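Long-range contact in angiopoietin-related protein 6 (Homo sapiens, PDB 6Y43), which is probably a secreted growth factor of the angiopoietin-like family, whose fibrinogen-like globe binds calcium and probably mediates recognition of partner molecules: residues D138-T150 and G168-N181. Sequence-based numbering, arbitrary orientation. Where two conformers were deposited one is given.
Sequences DSLSWHNDKPFST and GGWWYHACAHSNLN. With EDO (1,2-ethanediol), chain D.
His-143 is gripped at both ring nitrogens: ND1 donates to Trp-171 O (2.7 Å), nearly in the plane of the imidazole, and NE2 accepts the backbone N-H of His-177 (3.1 Å) from a more tilted approach. Those two bonds fix the ring's rotation, and the indole edge of Trp-170 points at one face, planes 74° apart. His-173 ND1 gives a straight bond to Trp-142 O (2.8 Å), and Ser-178 OG reaches Ser-139 O from above the carbonyl plane. Ser-149 and Trp-170 exchange both backbone bonds, a single antiparallel bridge.

A chi1 of -152° swings the indole of Trp-142 between two imidazoles: His-173 stacks face to face on the six-membered ring (centroids 3.7 Å apart), His-177 stacks offset on the opposite face, over the five-membered ring. Lys-146 CE makes a CH-pi contact with the other face of His-173, its NZ held by Ser-157. Were Trp-142 an alanine, each imidazole would probably lose the indole face it stacks on, leaving His-177 freer to turn. Phe-148 sets its edge on the indole face of Trp-171. Cys-175, after a cis peptide bond, is joined by a disulfide to Cys-162, pinning this loop close after the calcium-binding residues, as in fibrinogen C-terminal globular domains.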
loop_
_atom_site.group_PDB
_atom_site.type_symbol
_atom_site.label_atom_id
_atom_site.label_comp_id
_atom_site.label_asym_id
_atom_site.label_seq_id
_atom_site.Cartn_x
_atom_site.Cartn_y
_atom_site.Cartn_z
ATOM N N ASP A 138 11.685 7.894 6.311
ATOM C CA ASP A 138 10.646 7.212 7.086
ATOM C C ASP A 138 9.427 8.122 7.218
ATOM O O ASP A 138 9.180 8.745 8.253
ATOM C CB ASP A 138 11.173 6.778 8.446
ATOM C CG ASP A 138 10.160 5.953 9.232
ATOM O OD1 ASP A 138 9.048 5.682 8.706
ATOM O OD2 ASP A 138 10.494 5.587 10.375
ATOM N N SER A 139 8.622 8.159 6.154
ATOM C CA SER A 139 7.446 9.009 6.128
ATOM C C SER A 139 6.150 8.240 6.391
ATOM O O SER A 139 5.070 8.794 6.195
ATOM C CB SER A 139 7.367 9.765 4.808
ATOM O OG SER A 139 8.478 10.647 4.657
ATOM N N LEU A 140 6.242 7.004 6.887
ATOM C CA LEU A 140 5.078 6.295 7.397
ATOM C C LEU A 140 5.077 6.118 8.916
ATOM O O LEU A 140 4.029 5.815 9.482
ATOM C CB LEU A 140 4.957 4.908 6.751
ATOM C CG LEU A 140 3.595 4.229 6.763
ATOM C CD1 LEU A 140 2.476 4.965 6.051
ATOM C CD2 LEU A 140 3.770 2.808 6.182
ATOM N N SER A 141 6.198 6.325 9.597
ATOM C CA SER A 141 6.233 6.030 11.025
ATOM C C SER A 141 5.289 6.932 11.801
ATOM O O SER A 141 4.740 6.510 12.820
ATOM C CB SER A 141 7.666 6.153 11.546
ATOM O OG SER A 141 8.313 4.894 11.468
ATOM N N TRP A 142 5.060 8.163 11.317
ATOM C CA TRP A 142 4.127 9.049 12.024
ATOM C C TRP A 142 2.710 8.510 12.035
ATOM O O TRP A 142 1.872 8.994 12.815
ATOM C CB TRP A 142 4.124 10.417 11.375
ATOM C CG TRP A 142 3.775 11.568 12.312
ATOM C CD1 TRP A 142 4.221 11.747 13.583
ATOM C CD2 TRP A 142 2.950 12.688 12.007
ATOM N NE1 TRP A 142 3.710 12.925 14.109
ATOM C CE2 TRP A 142 2.932 13.519 13.148
ATOM C CE3 TRP A 142 2.205 13.070 10.883
ATOM C CZ2 TRP A 142 2.202 14.683 13.194
ATOM C CZ3 TRP A 142 1.479 14.251 10.937
ATOM C CH2 TRP A 142 1.478 15.033 12.079
ATOM N N HIS A 143 2.415 7.526 11.197
ATOM C CA HIS A 143 1.087 6.960 11.091
ATOM C C HIS A 143 0.928 5.685 11.893
ATOM O O HIS A 143 -0.166 5.114 11.930
ATOM C CB HIS A 143 0.801 6.708 9.625
ATOM C CG HIS A 143 0.810 7.968 8.830
ATOM N ND1 HIS A 143 -0.285 8.798 8.766
ATOM C CD2 HIS A 143 1.799 8.601 8.159
ATOM C CE1 HIS A 143 0.004 9.849 8.019
ATOM N NE2 HIS A 143 1.263 9.755 7.637
ATOM N N ASN A 144 1.993 5.243 12.547
ATOM C CA ASN A 144 1.915 4.054 13.385
ATOM C C ASN A 144 0.843 4.205 14.467
ATOM O O ASN A 144 0.724 5.256 15.111
ATOM C CB ASN A 144 3.287 3.844 14.000
ATOM C CG ASN A 144 3.546 2.447 14.428
ATOM O OD1 ASN A 144 2.647 1.605 14.454
ATOM N ND2 ASN A 144 4.809 2.166 14.722
ATOM N N ASP A 145 0.068 3.137 14.662
ATOM C CA ASP A 145 -0.970 3.082 15.693
ATOM C C ASP A 145 -1.978 4.203 15.516
ATOM O O ASP A 145 -2.494 4.753 16.502
ATOM C CB ASP A 145 -0.366 3.136 17.101
ATOM C CG ASP A 145 -1.342 2.714 18.193
ATOM O OD1 ASP A 145 -2.373 2.072 17.901
ATOM O OD2 ASP A 145 -1.057 3.067 19.358
ATOM N N LYS A 146 -2.240 4.573 14.269
ATOM C CA LYS A 146 -3.363 5.411 13.933
ATOM C C LYS A 146 -4.460 4.574 13.273
ATOM O O LYS A 146 -4.163 3.625 12.534
ATOM C CB LYS A 146 -2.947 6.541 12.988
ATOM C CG LYS A 146 -2.035 7.612 13.626
ATOM C CD LYS A 146 -2.729 8.368 14.756
ATOM C CE LYS A 146 -1.718 9.163 15.545
ATOM N NZ LYS A 146 -2.371 9.818 16.731
ATOM N N PRO A 147 -5.715 4.888 13.551
ATOM C CA PRO A 147 -6.825 4.186 12.906
ATOM C C PRO A 147 -6.954 4.620 11.460
ATOM O O PRO A 147 -6.456 5.671 11.059
ATOM C CB PRO A 147 -8.036 4.613 13.729
ATOM C CG PRO A 147 -7.673 5.960 14.244
ATOM C CD PRO A 147 -6.188 5.963 14.449
ATOM N N PHE A 148 -7.627 3.781 10.670
ATOM C CA PHE A 148 -7.885 4.108 9.275
ATOM C C PHE A 148 -9.107 5.011 9.163
ATOM O O PHE A 148 -10.191 4.677 9.656
ATOM C CB PHE A 148 -8.090 2.823 8.457
ATOM C CG PHE A 148 -7.851 3.001 6.977
ATOM C CD1 PHE A 148 -6.572 2.913 6.461
ATOM C CD2 PHE A 148 -8.900 3.194 6.111
ATOM C CE1 PHE A 148 -6.341 3.053 5.099
ATOM C CE2 PHE A 148 -8.671 3.326 4.747
ATOM C CZ PHE A 148 -7.392 3.261 4.253
ATOM N N SER A 149 -8.927 6.161 8.506
ATOM C CA SER A 149 -9.982 7.137 8.287
ATOM C C SER A 149 -10.363 7.230 6.812
ATOM O O SER A 149 -9.506 7.150 5.919
ATOM C CB SER A 149 -9.558 8.551 8.745
ATOM O OG SER A 149 -9.496 8.700 10.146
ATOM N N THR A 150 -11.658 7.467 6.568
ATOM C CA THR A 150 -12.154 7.940 5.275
ATOM C C THR A 150 -13.002 9.191 5.516
ATOM O O THR A 150 -13.238 9.586 6.654
ATOM C CB THR A 150 -12.963 6.860 4.547
ATOM O OG1 THR A 150 -14.072 6.451 5.357
ATOM C CG2 THR A 150 -12.100 5.652 4.213
ATOM N N GLY A 168 -7.615 10.746 0.499
ATOM C CA GLY A 168 -7.410 9.317 0.550
ATOM C C GLY A 168 -8.189 8.688 1.688
ATOM O O GLY A 168 -8.801 9.339 2.526
ATOM N N GLY A 169 -8.205 7.337 1.664
ATOM C CA GLY A 169 -8.384 6.570 2.882
ATOM C C GLY A 169 -6.996 6.288 3.431
ATOM O O GLY A 169 -6.103 5.871 2.692
ATOM N N TRP A 170 -6.798 6.561 4.726
ATOM C CA TRP A 170 -5.443 6.460 5.255
ATOM C C TRP A 170 -5.497 6.507 6.766
ATOM O O TRP A 170 -6.494 6.932 7.359
ATOM C CB TRP A 170 -4.588 7.598 4.716
ATOM C CG TRP A 170 -3.076 7.448 4.730
ATOM C CD1 TRP A 170 -2.196 8.197 5.450
ATOM C CD2 TRP A 170 -2.281 6.554 3.931
ATOM N NE1 TRP A 170 -0.911 7.822 5.164
ATOM C CE2 TRP A 170 -0.931 6.809 4.239
ATOM C CE3 TRP A 170 -2.584 5.551 3.000
ATOM C CZ2 TRP A 170 0.114 6.114 3.644
ATOM C CZ3 TRP A 170 -1.545 4.867 2.410
ATOM C CH2 TRP A 170 -0.209 5.147 2.739
ATOM N N TRP A 171 -4.367 6.127 7.365
ATOM C CA TRP A 171 -4.178 6.195 8.810
ATOM C C TRP A 171 -3.730 7.611 9.180
ATOM O O TRP A 171 -2.629 7.857 9.681
ATOM C CB TRP A 171 -3.175 5.139 9.249
ATOM C CG TRP A 171 -3.486 3.732 8.756
ATOM C CD1 TRP A 171 -4.286 2.802 9.366
ATOM C CD2 TRP A 171 -3.007 3.110 7.554
ATOM N NE1 TRP A 171 -4.317 1.640 8.632
ATOM C CE2 TRP A 171 -3.536 1.805 7.520
ATOM C CE3 TRP A 171 -2.162 3.522 6.511
ATOM C CZ2 TRP A 171 -3.262 0.913 6.484
ATOM C CZ3 TRP A 171 -1.906 2.630 5.483
ATOM C CH2 TRP A 171 -2.452 1.341 5.484
ATOM N N TYR A 172 -4.587 8.567 8.843
ATOM C CA TYR A 172 -4.234 9.970 9.013
ATOM C C TYR A 172 -3.944 10.299 10.476
ATOM O O TYR A 172 -4.592 9.794 11.401
ATOM C CB TYR A 172 -5.342 10.886 8.458
ATOM C CG TYR A 172 -5.425 10.934 6.928
ATOM C CD1 TYR A 172 -4.376 11.424 6.157
ATOM C CD2 TYR A 172 -6.568 10.511 6.264
ATOM C CE1 TYR A 172 -4.455 11.457 4.781
ATOM C CE2 TYR A 172 -6.654 10.549 4.892
ATOM C CZ TYR A 172 -5.588 11.055 4.143
ATOM O OH TYR A 172 -5.685 11.083 2.756
ATOM N N HIS A 173 -2.951 11.189 10.655
ATOM C CA HIS A 173 -2.528 11.715 11.941
ATOM C C HIS A 173 -2.996 13.145 11.977
ATOM O O HIS A 173 -4.207 13.401 12.168
ATOM C CB HIS A 173 -1.003 11.564 12.074
ATOM C CG HIS A 173 -0.468 11.875 13.440
ATOM N ND1 HIS A 173 0.641 11.242 13.955
ATOM C CD2 HIS A 173 -0.869 12.761 14.383
ATOM C CE1 HIS A 173 0.893 11.714 15.168
ATOM N NE2 HIS A 173 -0.007 12.640 15.449
ATOM N N ALA A 174 -2.131 14.136 11.737
ATOM C CA ALA A 174 -2.532 15.545 11.724
ATOM C C ALA A 174 -1.667 16.398 10.787
ATOM O O ALA A 174 -0.999 17.348 11.216
ATOM C CB ALA A 174 -2.484 16.109 13.145
ATOM N N CYS A 175 -1.675 16.120 9.468
ATOM C CA CYS A 175 -2.477 15.055 8.867
ATOM C C CYS A 175 -1.637 13.901 8.363
ATOM O O CYS A 175 -1.999 12.724 8.543
ATOM C CB CYS A 175 -3.287 15.564 7.678
ATOM S SG CYS A 175 -4.808 16.386 8.200
ATOM N N ALA A 176 -0.521 14.215 7.687
ATOM C CA ALA A 176 0.240 13.119 7.106
ATOM C C ALA A 176 1.660 13.483 6.703
ATOM O O ALA A 176 1.927 14.547 6.130
ATOM C CB ALA A 176 -0.468 12.539 5.869
ATOM N N HIS A 177 2.539 12.525 6.944
ATOM C CA HIS A 177 3.847 12.491 6.308
ATOM C C HIS A 177 3.819 11.772 4.962
ATOM O O HIS A 177 4.715 11.988 4.147
ATOM C CB HIS A 177 4.847 11.829 7.248
ATOM C CG HIS A 177 5.233 12.698 8.406
ATOM N ND1 HIS A 177 6.185 12.334 9.326
ATOM C CD2 HIS A 177 4.753 13.900 8.813
ATOM C CE1 HIS A 177 6.302 13.289 10.235
ATOM N NE2 HIS A 177 5.449 14.252 9.939
ATOM N N SER A 178 2.828 10.916 4.718
ATOM C CA SER A 178 2.682 10.232 3.444
ATOM C C SER A 178 1.204 10.187 3.094
ATOM O O SER A 178 0.354 10.149 3.981
ATOM C CB SER A 178 3.260 8.819 3.498
ATOM O OG SER A 178 2.828 8.082 4.610
ATOM N N ASN A 179 0.890 10.217 1.797
ATOM C CA ASN A 179 -0.504 10.284 1.375
ATOM C C ASN A 179 -0.659 9.469 0.098
ATOM O O ASN A 179 -1.128 9.953 -0.925
ATOM C CB ASN A 179 -0.931 11.735 1.165
ATOM C CG ASN A 179 -2.422 11.901 0.951
ATOM O OD1 ASN A 179 -3.229 11.281 1.639
ATOM N ND2 ASN A 179 -2.790 12.764 -0.000
ATOM N N LEU A 180 -0.293 8.194 0.179
ATOM C CA LEU A 180 -0.185 7.415 -1.048
ATOM C C LEU A 180 -1.537 7.109 -1.665
ATOM O O LEU A 180 -1.583 6.765 -2.849
ATOM C CB LEU A 180 0.582 6.120 -0.810
ATOM C CG LEU A 180 2.027 6.295 -0.318
ATOM C CD1 LEU A 180 2.705 4.956 -0.254
ATOM C CD2 LEU A 180 2.805 7.290 -1.177
ATOM N N ASN A 181 -2.638 7.248 -0.919
ATOM C CA ASN A 181 -3.965 7.070 -1.489
ATOM C C ASN A 181 -4.610 8.388 -1.908
ATOM O O ASN A 181 -5.822 8.437 -2.119
ATOM C CB ASN A 181 -4.866 6.312 -0.518
ATOM C CG ASN A 181 -4.491 4.856 -0.402
ATOM O OD1 ASN A 181 -3.813 4.293 -1.277
ATOM N ND2 ASN A 181 -4.944 4.223 0.663
HETATM C C1 EDO D . -11.877 8.875 1.029
HETATM O O1 EDO D . -11.628 9.213 2.397
HETATM C C2 EDO D . -13.346 9.161 0.700
HETATM O O2 EDO D . -14.168 8.330 1.538
HETATM O O HOH W 1 6.978 9.700 9.652
HETATM O O HOH W 2 -6.928 8.298 11.030
#